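Local coordinates for protein 3-alpha-hydroxysteroid dehydrogenase (Pseudomonas sp., PDB 2DKN) that catalyses the NAD(H)-dependent, reversible oxidation of the 3-alpha-hydroxyl group of steroids to a ketone, as a Rossmann-fold short-chain dehydrogenase, at residues A[14-19]-A[219-224]; A[29-34]-A[38-43]; A[88-93]-A[158-163]; A[125-130]-A[144-149]. One frame throughout, in Å; residues are numbered along the deposited sequence.

Contact 1. Residues A[14-19]-A[219-224]; sequences GAALKE and EVAEAI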
loop_
_atom_site.group_PDB
_atom_site.type_symbol
_atom_site.label_atom_id
_atom_site.label_comp_id
_atom_site.label_asym_id
_atom_site.label_seq_id
_atom_site.Cartn_x
_atom_site.Cartn_y
_atom_site.Cartn_z
ATOM N N GLY A 14 5.290 16.633 2.741
ATOM C CA GLY A 14 4.317 17.591 2.228
ATOM C C GLY A 14 4.918 18.571 1.240
ATOM O O GLY A 14 4.296 18.917 0.224
ATOM N N ALA A 15 6.129 19.025 1.552
ATOM C CA ALA A 15 6.874 19.936 0.674
ATOM C C ALA A 15 7.217 19.227 -0.636
ATOM O O ALA A 15 7.093 19.800 -1.717
ATOM C CB ALA A 15 8.144 20.393 1.364
ATOM N N ALA A 16 7.617 17.967 -0.533
ATOM C CA ALA A 16 7.982 17.202 -1.721
ATOM C C ALA A 16 6.754 17.019 -2.618
ATOM O O ALA A 16 6.835 17.119 -3.848
ATOM C CB ALA A 16 8.588 15.858 -1.321
ATOM N N LEU A 17 5.617 16.748 -1.990
ATOM C CA LEU A 17 4.381 16.508 -2.712
ATOM C C LEU A 17 3.861 17.804 -3.353
ATOM O O LEU A 17 3.390 17.802 -4.493
ATOM C CB LEU A 17 3.336 15.916 -1.754
ATOM C CG LEU A 17 1.990 15.640 -2.387
ATOM C CD1 LEU A 17 2.094 14.504 -3.446
ATOM C CD2 LEU A 17 1.000 15.276 -1.258
ATOM N N LYS A 18 3.954 18.911 -2.618
ATOM C CA LYS A 18 3.545 20.209 -3.155
ATOM C C LYS A 18 4.315 20.487 -4.446
ATOM O O LYS A 18 3.742 20.892 -5.453
ATOM C CB LYS A 18 3.819 21.309 -2.121
ATOM C CG LYS A 18 3.838 22.755 -2.655
ATOM C CD LYS A 18 4.114 23.738 -1.497
ATOM C CE LYS A 18 5.609 23.676 -1.077
ATOM N NZ LYS A 18 6.033 24.544 0.116
ATOM N N GLU A 19 5.622 20.248 -4.410
ATOM C CA GLU A 19 6.471 20.470 -5.578
ATOM C C GLU A 19 6.106 19.523 -6.724
ATOM O O GLU A 19 5.930 19.950 -7.866
ATOM C CB GLU A 19 7.911 20.265 -5.164
ATOM C CG GLU A 19 8.922 20.380 -6.275
ATOM C CD GLU A 19 10.323 20.487 -5.708
ATOM O OE1 GLU A 19 10.637 21.538 -5.103
ATOM O OE2 GLU A 19 11.107 19.525 -5.850
ATOM N N GLU A 219 9.744 10.019 -2.757
ATOM C CA GLU A 219 9.281 8.636 -2.997
ATOM C C GLU A 219 7.923 8.412 -2.317
ATOM O O GLU A 219 7.024 7.744 -2.864
ATOM C CB GLU A 219 10.307 7.613 -2.499
ATOM C CG GLU A 219 11.625 7.719 -3.236
ATOM C CD GLU A 219 12.622 6.715 -2.768
ATOM O OE1 GLU A 219 12.764 5.692 -3.459
ATOM O OE2 GLU A 219 13.270 6.937 -1.728
ATOM N N VAL A 220 7.758 8.991 -1.136
ATOM C CA VAL A 220 6.451 8.960 -0.476
ATOM C C VAL A 220 5.452 9.826 -1.233
ATOM O O VAL A 220 4.312 9.418 -1.434
ATOM C CB VAL A 220 6.536 9.369 1.002
ATOM C CG1 VAL A 220 5.117 9.411 1.625
ATOM C CG2 VAL A 220 7.425 8.369 1.758
ATOM N N ALA A 221 5.886 11.004 -1.685
ATOM C CA ALA A 221 5.023 11.874 -2.460
ATOM C C ALA A 221 4.473 11.180 -3.714
ATOM O O ALA A 221 3.298 11.362 -4.073
ATOM C CB ALA A 221 5.784 13.138 -2.842
ATOM N N GLU A 222 5.305 10.365 -4.368
ATOM C CA GLU A 222 4.869 9.681 -5.599
ATOM C C GLU A 222 3.762 8.702 -5.285
ATOM O O GLU A 222 2.820 8.590 -6.033
ATOM C CB GLU A 222 6.023 8.930 -6.268
ATOM C CG GLU A 222 7.053 9.832 -6.937
ATOM C CD GLU A 222 6.652 10.292 -8.314
ATOM O OE1 GLU A 222 7.532 10.846 -9.016
ATOM O OE2 GLU A 222 5.474 10.132 -8.702
ATOM N N ALA A 223 3.889 7.977 -4.179
ATOM C CA ALA A 223 2.806 7.071 -3.754
ATOM C C ALA A 223 1.507 7.833 -3.441
ATOM O O ALA A 223 0.396 7.402 -3.809
ATOM C CB ALA A 223 3.250 6.261 -2.575
ATOM N N ILE A 224 1.627 8.966 -2.765
ATOM C CA ILE A 224 0.446 9.781 -2.485
ATOM C C ILE A 224 -0.208 10.291 -3.775
ATOM O O ILE A 224 -1.439 10.228 -3.933
ATOM C CB ILE A 224 0.794 10.971 -1.570
ATOM C CG1 ILE A 224 1.306 10.468 -0.214
ATOM C CG2 ILE A 224 -0.420 11.910 -1.400
ATOM C CD1 ILE A 224 1.940 11.594 0.644
#
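Leu-17 and Ala-221 meet between two helices; the shortest polar bond here is internal to one of them, Lys-18 N to Gly-14 O at 2.9 Å. Both helices belong to the Rossmann fold: helix 12-23 follows the first strand, 3-7, and Gly-14, in its first turn, is the last glycine of the family's glycine-rich coenzyme-binding motif, while helix 217-228 precedes the last strand, 239-242. The short segments cross at -58° with their axes 8.3 Å apart, a close approach made possible by the small residues at the crossing. The methyl of Ala-221 presses on the backbone of helix 12-23, its CB 3.7 Å from Leu-17 CA, and Ala-16 CB lies 4.2 Å from Ala-221 CB. Leu-17 has CG anti to the backbone N (chi1 179°), which carries its branch across to helix 217-228. Leu-17 CD1 rests against the carbonyl of Ala-221, 3.4 Å from Ala-221 O. On the sheet side, Ile-6 of strand 3-7 touches Leu-17, and Ile-235 of the second subunit packs on Ala-223. The other methyl of Leu-17, CD2, meets Ile-224 CG2 at 3.7 Å, where the two side chains cross at about a right angle.

Contact 2. Residues A[29-34]-A[38-43]; sequences IGIDRG and IEADLS. With NAI (1,4-dihydronicotinamide adenine dinucleotide), chain C.
Ile-31 and Ile-38 lie side by side and point the same way, CG1 of Ile-31 standing 4.0 Å from CD1 of Ile-38, while Asp-32 and Glu-39 leave the opposite face. With CG1 anti to its carbonyl carbon (chi1 -66°) and its chain extended, Ile-38 also brings CD1 against Ile-29 CG2. Val-55 of helix 45-59 touches both Ile-31 and Ile-38. Backbone bonds join the strands in parallel register: Ile-38 N to Gly-30 O, Asp-32 N to Ile-38 O and Ala-40 N to Asp-32 O. This is the carboxyl end of the second strand of the Rossmann fold, where an acidic residue characteristically selects NAD over NADP. The Asp-32 carboxylate spans the adenosine ribose, OD1 accepting from NAI O3B and OD2 from NAI O2B, each at 2.6 Å; Ala-10 N also bonds to OD1. Arg-33 meets O2B with the edge of its guanidinium, in plane, through NE at 2.9 Å and NH1 at 3.0 Å. If Asp-32 were an alanine, both ribose hydroxyls would probably lose their carboxylate acceptor, leaving O2B to the arginine. Arg-33 CG sits over one face of the six-membered ring of the adenine; Leu-42 approaches from the other side of the plane, displaced to the N1A–C2A edge. Leu-42 N donates to N1A at 2.9 Å, nearly straight (169°), and N6A donates to Asp-41 OD2, the acceptor of an Asx turn closed by Ser-43 N.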
loop_
_atom_site.group_PDB
_atom_site.type_symbol
_atom_site.label_atom_id
_atom_site.label_comp_id
_atom_site.label_asym_id
_atom_site.label_seq_id
_atom_site.Cartn_x
_atom_site.Cartn_y
_atom_site.Cartn_z
ATOM N N ILE A 29 -2.881 24.030 -2.640
ATOM C CA ILE A 29 -3.153 24.934 -1.538
ATOM C C ILE A 29 -2.423 24.397 -0.305
ATOM O O ILE A 29 -2.774 23.343 0.209
ATOM C CB ILE A 29 -4.661 25.026 -1.254
ATOM C CG1 ILE A 29 -5.404 25.595 -2.489
ATOM C CG2 ILE A 29 -4.902 25.865 -0.010
ATOM C CD1 ILE A 29 -6.897 25.322 -2.468
ATOM N N GLY A 30 -1.383 25.089 0.143
ATOM C CA GLY A 30 -0.574 24.560 1.248
ATOM C C GLY A 30 -1.054 25.086 2.593
ATOM O O GLY A 30 -1.393 26.262 2.711
ATOM N N ILE A 31 -1.100 24.207 3.601
ATOM C CA ILE A 31 -1.464 24.605 4.961
ATOM C C ILE A 31 -0.346 24.143 5.898
ATOM O O ILE A 31 0.058 22.976 5.859
ATOM C CB ILE A 31 -2.791 23.935 5.433
ATOM C CG1 ILE A 31 -3.947 24.196 4.447
ATOM C CG2 ILE A 31 -3.153 24.369 6.880
ATOM C CD1 ILE A 31 -4.143 23.070 3.442
ATOM N N ASP A 32 0.192 25.053 6.708
ATOM C CA ASP A 32 1.231 24.658 7.649
ATOM C C ASP A 32 1.241 25.703 8.774
ATOM O O ASP A 32 0.461 26.643 8.727
ATOM C CB ASP A 32 2.579 24.603 6.949
ATOM C CG ASP A 32 3.531 23.600 7.587
ATOM O OD1 ASP A 32 3.838 22.568 6.944
ATOM O OD2 ASP A 32 3.977 23.842 8.735
ATOM N N ARG A 33 2.116 25.526 9.758
ATOM C CA ARG A 33 2.237 26.509 10.863
ATOM C C ARG A 33 2.686 27.860 10.343
ATOM O O ARG A 33 2.308 28.906 10.884
ATOM C CB ARG A 33 3.237 26.021 11.920
ATOM C CG ARG A 33 2.721 24.829 12.747
ATOM C CD ARG A 33 3.800 24.337 13.696
ATOM N NE ARG A 33 4.939 23.747 12.984
ATOM C CZ ARG A 33 6.138 23.541 13.521
ATOM N NH1 ARG A 33 7.104 22.971 12.793
ATOM N NH2 ARG A 33 6.382 23.925 14.780
ATOM N N GLY A 34 3.512 27.819 9.307
ATOM C CA GLY A 34 4.050 29.012 8.684
ATOM C C GLY A 34 4.582 28.613 7.327
ATOM O O GLY A 34 4.591 27.403 6.981
ATOM N N ILE A 38 -1.698 29.002 3.644
ATOM C CA ILE A 38 -2.585 29.127 4.782
ATOM C C ILE A 38 -1.794 28.759 6.027
ATOM O O ILE A 38 -1.270 27.647 6.119
ATOM C CB ILE A 38 -3.792 28.185 4.632
ATOM C CG1 ILE A 38 -4.666 28.600 3.440
ATOM C CG2 ILE A 38 -4.656 28.148 5.911
ATOM C CD1 ILE A 38 -5.663 27.515 3.100
ATOM N N GLU A 39 -1.678 29.702 6.965
ATOM C CA GLU A 39 -0.889 29.486 8.176
ATOM C C GLU A 39 -1.870 29.242 9.300
ATOM O O GLU A 39 -2.713 30.103 9.607
ATOM C CB GLU A 39 0.055 30.678 8.456
ATOM C CG GLU A 39 0.884 30.997 7.237
ATOM C CD GLU A 39 2.072 31.922 7.462
ATOM O OE1 GLU A 39 2.176 32.581 8.510
ATOM O OE2 GLU A 39 2.920 31.971 6.544
ATOM N N ALA A 40 -1.810 28.040 9.867
ATOM C CA ALA A 40 -2.769 27.634 10.882
ATOM C C ALA A 40 -2.169 26.553 11.765
ATOM O O ALA A 40 -1.375 25.711 11.301
ATOM C CB ALA A 40 -4.054 27.125 10.236
ATOM N N ASP A 41 -2.558 26.586 13.037
ATOM C CA ASP A 41 -2.110 25.619 14.020
ATOM C C ASP A 41 -3.153 24.498 14.126
ATOM O O ASP A 41 -4.196 24.652 14.748
ATOM C CB ASP A 41 -1.880 26.312 15.378
ATOM C CG ASP A 41 -1.531 25.320 16.503
ATOM O OD1 ASP A 41 -1.528 25.713 17.700
ATOM O OD2 ASP A 41 -1.248 24.142 16.196
ATOM N N LEU A 42 -2.862 23.370 13.480
ATOM C CA LEU A 42 -3.813 22.279 13.397
ATOM C C LEU A 42 -3.940 21.460 14.682
ATOM O O LEU A 42 -4.646 20.459 14.688
ATOM C CB LEU A 42 -3.440 21.358 12.239
ATOM C CG LEU A 42 -3.420 22.022 10.858
ATOM C CD1 LEU A 42 -3.076 21.019 9.769
ATOM C CD2 LEU A 42 -4.790 22.649 10.594
ATOM N N SER A 43 -3.258 21.888 15.749
ATOM C CA SER A 43 -3.351 21.207 17.043
ATOM C C SER A 43 -4.472 21.739 17.945
ATOM O O SER A 43 -4.634 21.251 19.059
ATOM C CB SER A 43 -2.013 21.240 17.788
ATOM O OG SER A 43 -1.753 22.522 18.376
HETATM P PA NAI C . 8.266 17.294 8.662
HETATM O O1A NAI C . 8.434 17.767 10.047
HETATM O O2A NAI C . 9.360 17.572 7.703
HETATM O O5B NAI C . 6.916 17.900 8.048
HETATM C C5B NAI C . 5.736 17.938 8.797
HETATM C C4B NAI C . 5.080 19.288 8.539
HETATM O O4B NAI C . 3.898 19.274 9.316
HETATM C C3B NAI C . 5.937 20.466 8.997
HETATM O O3B NAI C . 5.989 21.481 8.013
HETATM C C2B NAI C . 5.149 20.967 10.194
HETATM O O2B NAI C . 5.280 22.350 10.441
HETATM C C1B NAI C . 3.715 20.544 9.860
HETATM N N9A NAI C . 2.985 20.556 11.135
HETATM C C8A NAI C . 3.307 19.888 12.300
HETATM N N7A NAI C . 2.411 20.263 13.247
HETATM C C5A NAI C . 1.547 21.173 12.709
HETATM C C6A NAI C . 0.459 21.895 13.216
HETATM N N6A NAI C . 0.140 21.909 14.528
HETATM N N1A NAI C . -0.217 22.754 12.371
HETATM C C2A NAI C . 0.164 22.913 11.057
HETATM N N3A NAI C . 1.234 22.209 10.553
HETATM C C4A NAI C . 1.918 21.362 11.378
HETATM O O3 NAI C . 7.962 15.727 8.812
HETATM P PN NAI C . 7.602 14.660 7.659
HETATM O O1N NAI C . 7.446 15.288 6.336
HETATM O O2N NAI C . 8.582 13.569 7.797
HETATM O O5D NAI C . 6.182 14.152 8.205
HETATM C C5D NAI C . 5.019 14.199 7.390
HETATM C C4D NAI C . 4.087 13.110 7.906
HETATM O O4D NAI C . 4.724 11.855 7.695
HETATM C C3D NAI C . 3.811 13.204 9.405
HETATM O O3D NAI C . 2.442 12.879 9.611
HETATM C C2D NAI C . 4.649 12.066 9.984
HETATM O O2D NAI C . 4.064 11.540 11.143
HETATM C C1D NAI C . 4.605 11.051 8.850
HETATM N N1N NAI C . 5.704 10.049 8.915
HETATM C C2N NAI C . 7.005 10.459 8.836
HETATM C C3N NAI C . 8.024 9.522 8.889
HETATM C C7N NAI C . 9.459 9.961 8.742
HETATM O O7N NAI C . 10.412 8.980 8.958
HETATM N N7N NAI C . 9.783 11.226 8.409
HETATM C C4N NAI C . 7.722 8.151 9.016
HETATM C C5N NAI C . 6.372 7.746 9.057
HETATM C C6N NAI C . 5.380 8.715 9.009
#

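Contact 3. Residues A[88-93]-A[158-163]; sequences FGVSAL and YAVTCL
Val-90 carries CG1 anti to its backbone N (chi1 173°) and Val-160 does the same with CG2, which points one branch of each valine at the other helix. The two methyls meet there, Val-90 CG1 lying 3.6 Å from Val-160 CG2, and the side chains cross at about a right angle. CG2 of Val-160 sits over the branch point of its partner as well, 3.8 Å from Val-90 CB. One turn further on, Leu-163 reaches over with CD2, which touches Ser-91 at its CB, again at 3.6 Å. The serine hydroxyl takes no part in this touch: OG makes a weak hydrogen bond back to Tyr-87 O. The backbones stay well apart, with 7.6 Å between the CA atoms of Ser-91 and Val-160, and the side chains of Val-160 and Leu-163 also touch Tyr-87. These are two neighbouring helices on one side of the Rossmann sheet, 79-102 and 149-166. The latter bears the family's YxxxK motif, whose Tyr-153 and Lys-157 are hydrogen-bonded to the coenzyme just before this contact, and Phe-255 of the second subunit lies against its Tyr-158 and Cys-162. Made of buried aliphatic carbons, the contact probably rests on dispersion and exclusion of water rather than on any directional bond.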
loop_
_atom_site.group_PDB
_atom_site.type_symbol
_atom_site.label_atom_id
_atom_site.label_comp_id
_atom_site.label_asym_id
_atom_site.label_seq_id
_atom_site.Cartn_x
_atom_site.Cartn_y
_atom_site.Cartn_z
ATOM N N PHE A 88 -6.521 14.615 15.460
ATOM C CA PHE A 88 -7.580 15.607 15.303
ATOM C C PHE A 88 -7.288 16.659 14.236
ATOM O O PHE A 88 -8.219 17.168 13.599
ATOM C CB PHE A 88 -7.963 16.217 16.665
ATOM C CG PHE A 88 -8.668 15.240 17.555
ATOM C CD1 PHE A 88 -10.017 14.962 17.356
ATOM C CD2 PHE A 88 -7.970 14.537 18.530
ATOM C CE1 PHE A 88 -10.657 14.023 18.143
ATOM C CE2 PHE A 88 -8.615 13.607 19.335
ATOM C CZ PHE A 88 -9.946 13.351 19.139
ATOM N N GLY A 89 -6.011 16.978 14.002
ATOM C CA GLY A 89 -5.654 17.840 12.853
ATOM C C GLY A 89 -5.993 17.217 11.486
ATOM O O GLY A 89 -6.143 17.909 10.472
ATOM N N VAL A 90 -6.047 15.893 11.453
ATOM C CA VAL A 90 -6.461 15.158 10.271
ATOM C C VAL A 90 -7.986 15.060 10.237
ATOM O O VAL A 90 -8.642 15.450 9.257
ATOM C CB VAL A 90 -5.864 13.725 10.260
ATOM C CG1 VAL A 90 -6.453 12.904 9.086
ATOM C CG2 VAL A 90 -4.321 13.784 10.219
ATOM N N SER A 91 -8.565 14.548 11.315
ATOM C CA SER A 91 -9.998 14.236 11.271
ATOM C C SER A 91 -10.834 15.490 11.055
ATOM O O SER A 91 -11.817 15.459 10.320
ATOM C CB SER A 91 -10.434 13.474 12.528
ATOM O OG SER A 91 -10.277 14.266 13.685
ATOM N N ALA A 92 -10.447 16.594 11.683
ATOM C CA ALA A 92 -11.249 17.823 11.566
ATOM C C ALA A 92 -11.164 18.397 10.164
ATOM O O ALA A 92 -12.127 19.007 9.694
ATOM C CB ALA A 92 -10.839 18.868 12.604
ATOM N N LEU A 93 -10.028 18.208 9.494
ATOM C CA LEU A 93 -9.894 18.683 8.119
ATOM C C LEU A 93 -10.695 17.800 7.173
ATOM O O LEU A 93 -11.344 18.307 6.270
ATOM C CB LEU A 93 -8.433 18.791 7.696
ATOM C CG LEU A 93 -7.938 20.225 7.957
ATOM C CD1 LEU A 93 -8.027 20.590 9.428
ATOM C CD2 LEU A 93 -6.565 20.377 7.467
ATOM N N TYR A 158 -2.176 4.713 14.631
ATOM C CA TYR A 158 -3.111 3.601 14.603
ATOM C C TYR A 158 -4.551 4.109 14.452
ATOM O O TYR A 158 -5.275 3.690 13.550
ATOM C CB TYR A 158 -2.974 2.696 15.840
ATOM C CG TYR A 158 -4.028 1.608 15.860
ATOM C CD1 TYR A 158 -3.822 0.412 15.176
ATOM C CD2 TYR A 158 -5.238 1.793 16.514
ATOM C CE1 TYR A 158 -4.791 -0.580 15.159
ATOM C CE2 TYR A 158 -6.230 0.806 16.492
ATOM C CZ TYR A 158 -5.997 -0.372 15.806
ATOM O OH TYR A 158 -6.949 -1.377 15.768
ATOM N N ALA A 159 -4.958 4.998 15.350
ATOM C CA ALA A 159 -6.316 5.511 15.363
ATOM C C ALA A 159 -6.709 6.172 14.039
ATOM O O ALA A 159 -7.805 5.928 13.526
ATOM C CB ALA A 159 -6.523 6.482 16.546
ATOM N N VAL A 160 -5.836 7.014 13.495
ATOM C CA VAL A 160 -6.197 7.767 12.288
ATOM C C VAL A 160 -6.278 6.811 11.088
ATOM O O VAL A 160 -7.053 7.034 10.160
ATOM C CB VAL A 160 -5.199 8.936 12.040
ATOM C CG1 VAL A 160 -3.884 8.436 11.363
ATOM C CG2 VAL A 160 -5.845 10.062 11.251
ATOM N N THR A 161 -5.482 5.738 11.111
ATOM C CA THR A 161 -5.570 4.703 10.054
ATOM C C THR A 161 -6.897 3.949 10.124
ATOM O O THR A 161 -7.574 3.768 9.097
ATOM C CB THR A 161 -4.316 3.764 10.077
ATOM O OG1 THR A 161 -3.135 4.572 9.954
ATOM C CG2 THR A 161 -4.338 2.769 8.912
ATOM N N CYS A 162 -7.283 3.552 11.341
ATOM C CA CYS A 162 -8.599 2.951 11.607
ATOM C C CYS A 162 -9.754 3.839 11.191
ATOM O O CYS A 162 -10.767 3.364 10.672
ATOM C CB CYS A 162 -8.758 2.626 13.095
ATOM S SG CYS A 162 -7.880 1.120 13.600
ATOM N N LEU A 163 -9.613 5.125 11.473
ATOM C CA LEU A 163 -10.611 6.128 11.110
ATOM C C LEU A 163 -10.893 6.101 9.605
ATOM O O LEU A 163 -12.059 6.037 9.186
ATOM C CB LEU A 163 -10.148 7.525 11.570
ATOM C CG LEU A 163 -11.043 8.696 11.126
ATOM C CD1 LEU A 163 -12.400 8.561 11.778
ATOM C CD2 LEU A 163 -10.400 10.071 11.405
#

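Contact 4. Residues A[125-130]-A[144-149]; sequences LPMVEA and EQQGQT
Gln-146 and Met-127 are joined through one water in a helical hairpin, in which helix 126-133 turns back into helix 136-146 on the outer flank of the Rossmann domain. The polar part of the contact is this bridge. Met-127 N, in the first turn of its helix, donates to the water at 3.1 Å, and the water in turn donates to Gln-146 OE1 at 2.9 Å. A bend in the glutamine chain (chi2 74°) brings its amide to that place, at the start of the other helix. The remaining touches are van der Waals ones. Met-127 curls its thioether end against the aliphatic part of the glutamine, CE lying 3.8 Å from Gln-146 CB and equally far from CG, while Val-83 and Leu-142 also pack on Met-127. Leu-125 and Pro-126 come to the amide instead, both crossing the glutamine at about a right angle. Replacing Gln-146 by alanine would probably deprive the bridging water of its acceptor and open a gap beside Met-127 CE and Leu-125 CD2. Past Gln-146 the chain leaves the helix at Gly-147, with a positive phi of 87°, and Gln-148 takes the N-cap position of helix 149-166. Two carbons also approach the amide oxygen: Leu-125 CD2 lies 3.5 Å from Gln-146 OE1, and Pro-126 CD lies 3.8 Å from that same oxygen.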
loop_
_atom_site.group_PDB
_atom_site.type_symbol
_atom_site.label_atom_id
_atom_site.label_comp_id
_atom_site.label_asym_id
_atom_site.label_seq_id
_atom_site.Cartn_x
_atom_site.Cartn_y
_atom_site.Cartn_z
ATOM N N LEU A 125 -4.252 0.624 23.340
ATOM C CA LEU A 125 -4.030 1.839 24.121
ATOM C C LEU A 125 -5.359 2.558 24.372
ATOM O O LEU A 125 -6.122 2.792 23.439
ATOM C CB LEU A 125 -3.062 2.786 23.377
ATOM C CG LEU A 125 -1.607 2.334 23.200
ATOM C CD1 LEU A 125 -0.887 3.175 22.126
ATOM C CD2 LEU A 125 -0.837 2.355 24.537
ATOM N N PRO A 126 -5.656 2.899 25.639
ATOM C CA PRO A 126 -6.924 3.589 25.920
ATOM C C PRO A 126 -7.162 4.841 25.074
ATOM O O PRO A 126 -8.292 5.103 24.651
ATOM C CB PRO A 126 -6.806 3.945 27.409
ATOM C CG PRO A 126 -5.956 2.801 27.961
ATOM C CD PRO A 126 -4.893 2.626 26.874
ATOM N N MET A 127 -6.104 5.598 24.813
ATOM C CA MET A 127 -6.249 6.846 24.064
ATOM C C MET A 127 -6.842 6.603 22.681
ATOM O O MET A 127 -7.532 7.476 22.142
ATOM C CB MET A 127 -4.919 7.576 23.968
ATOM C CG MET A 127 -3.872 6.786 23.223
ATOM S SD MET A 127 -2.377 7.767 22.927
ATOM C CE MET A 127 -1.330 7.156 24.243
ATOM N N VAL A 128 -6.587 5.423 22.109
ATOM C CA VAL A 128 -7.136 5.059 20.807
ATOM C C VAL A 128 -8.668 5.066 20.788
ATOM O O VAL A 128 -9.285 5.604 19.880
ATOM C CB VAL A 128 -6.584 3.689 20.323
ATOM C CG1 VAL A 128 -7.379 3.169 19.128
ATOM C CG2 VAL A 128 -5.126 3.855 19.983
ATOM N N GLU A 129 -9.283 4.486 21.806
ATOM C CA GLU A 129 -10.741 4.497 21.900
ATOM C C GLU A 129 -11.312 5.924 21.964
ATOM O O GLU A 129 -12.316 6.243 21.338
ATOM C CB GLU A 129 -11.157 3.727 23.149
ATOM C CG GLU A 129 -10.765 2.261 23.111
ATOM C CD GLU A 129 -11.205 1.548 24.388
ATOM O OE1 GLU A 129 -12.095 2.102 25.071
ATOM O OE2 GLU A 129 -10.653 0.458 24.719
ATOM N N ALA A 130 -10.645 6.785 22.719
ATOM C CA ALA A 130 -11.085 8.168 22.843
ATOM C C ALA A 130 -10.940 8.922 21.532
ATOM O O ALA A 130 -11.774 9.739 21.165
ATOM C CB ALA A 130 -10.307 8.857 23.959
ATOM N N GLU A 144 -1.582 11.964 27.898
ATOM C CA GLU A 144 -0.715 12.523 28.942
ATOM C C GLU A 144 -0.462 11.507 30.058
ATOM O O GLU A 144 0.673 11.324 30.476
ATOM C CB GLU A 144 -1.311 13.806 29.515
ATOM C CG GLU A 144 -1.140 15.024 28.630
ATOM C CD GLU A 144 0.317 15.313 28.312
ATOM O OE1 GLU A 144 1.158 15.328 29.235
ATOM O OE2 GLU A 144 0.636 15.514 27.132
ATOM N N GLN A 145 -1.514 10.834 30.509
ATOM C CA GLN A 145 -1.400 9.794 31.544
ATOM C C GLN A 145 -0.588 8.578 31.091
ATOM O O GLN A 145 0.074 7.921 31.907
ATOM C CB GLN A 145 -2.777 9.301 31.957
ATOM C CG GLN A 145 -3.646 10.318 32.662
ATOM C CD GLN A 145 -5.042 9.774 32.912
ATOM O OE1 GLN A 145 -5.913 10.472 33.435
ATOM N NE2 GLN A 145 -5.260 8.517 32.539
ATOM N N GLN A 146 -0.655 8.256 29.804
ATOM C CA GLN A 146 0.093 7.113 29.280
ATOM C C GLN A 146 1.588 7.406 29.396
ATOM O O GLN A 146 2.391 6.495 29.645
ATOM C CB GLN A 146 -0.315 6.795 27.842
ATOM C CG GLN A 146 0.328 5.547 27.239
ATOM C CD GLN A 146 -0.236 4.242 27.771
ATOM O OE1 GLN A 146 -1.421 3.941 27.606
ATOM N NE2 GLN A 146 0.629 3.439 28.381
ATOM N N GLY A 147 1.925 8.696 29.291
ATOM C CA GLY A 147 3.276 9.166 29.608
ATOM C C GLY A 147 4.460 9.212 28.650
ATOM O O GLY A 147 5.540 9.702 29.010
ATOM N N GLN A 148 4.297 8.692 27.440
ATOM C CA GLN A 148 5.437 8.625 26.536
ATOM C C GLN A 148 5.041 8.998 25.127
ATOM O O GLN A 148 4.096 8.441 24.586
ATOM C CB GLN A 148 6.040 7.232 26.549
ATOM C CG GLN A 148 6.658 6.864 27.893
ATOM C CD GLN A 148 7.244 5.484 27.881
ATOM O OE1 GLN A 148 6.789 4.590 28.600
ATOM N NE2 GLN A 148 8.252 5.287 27.042
ATOM N N THR A 149 5.778 9.921 24.523
ATOM C CA THR A 149 5.385 10.406 23.205
ATOM C C THR A 149 5.331 9.300 22.151
ATOM O O THR A 149 4.506 9.370 21.234
ATOM C CB THR A 149 6.291 11.534 22.703
ATOM O OG1 THR A 149 7.644 11.084 22.750
ATOM C CG2 THR A 149 6.132 12.792 23.567
HETATM O O HOH W 1 -3.536 5.547 26.505
#

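Overall arrangement
Contact 1 closes the longest loop of the four contacts, and the other three are nested inside it. Contact 2 grips the adenosine end of the coenzyme, whereas contacts 1 and 3 only approach NAI, the side chains of Ile-224 and Val-90 lying about 8 and 7 Å from it. Contacts 2 and 3 touch where Leu-42 CD2 packs on Leu-93 CD1 at 4.0 Å, tying the adenine pocket to helix 79-102. Contact 4 leans on contact 3 through Val-128 CG1, 3.6 Å from Tyr-158 CD2, but the side chain of Met-127 is about 14 Å from NAI. Contacts 1 and 4 lie on opposite sides of the chain's centre, their centres about 30 Å apart; contacts 1 and 3 both reach the second subunit.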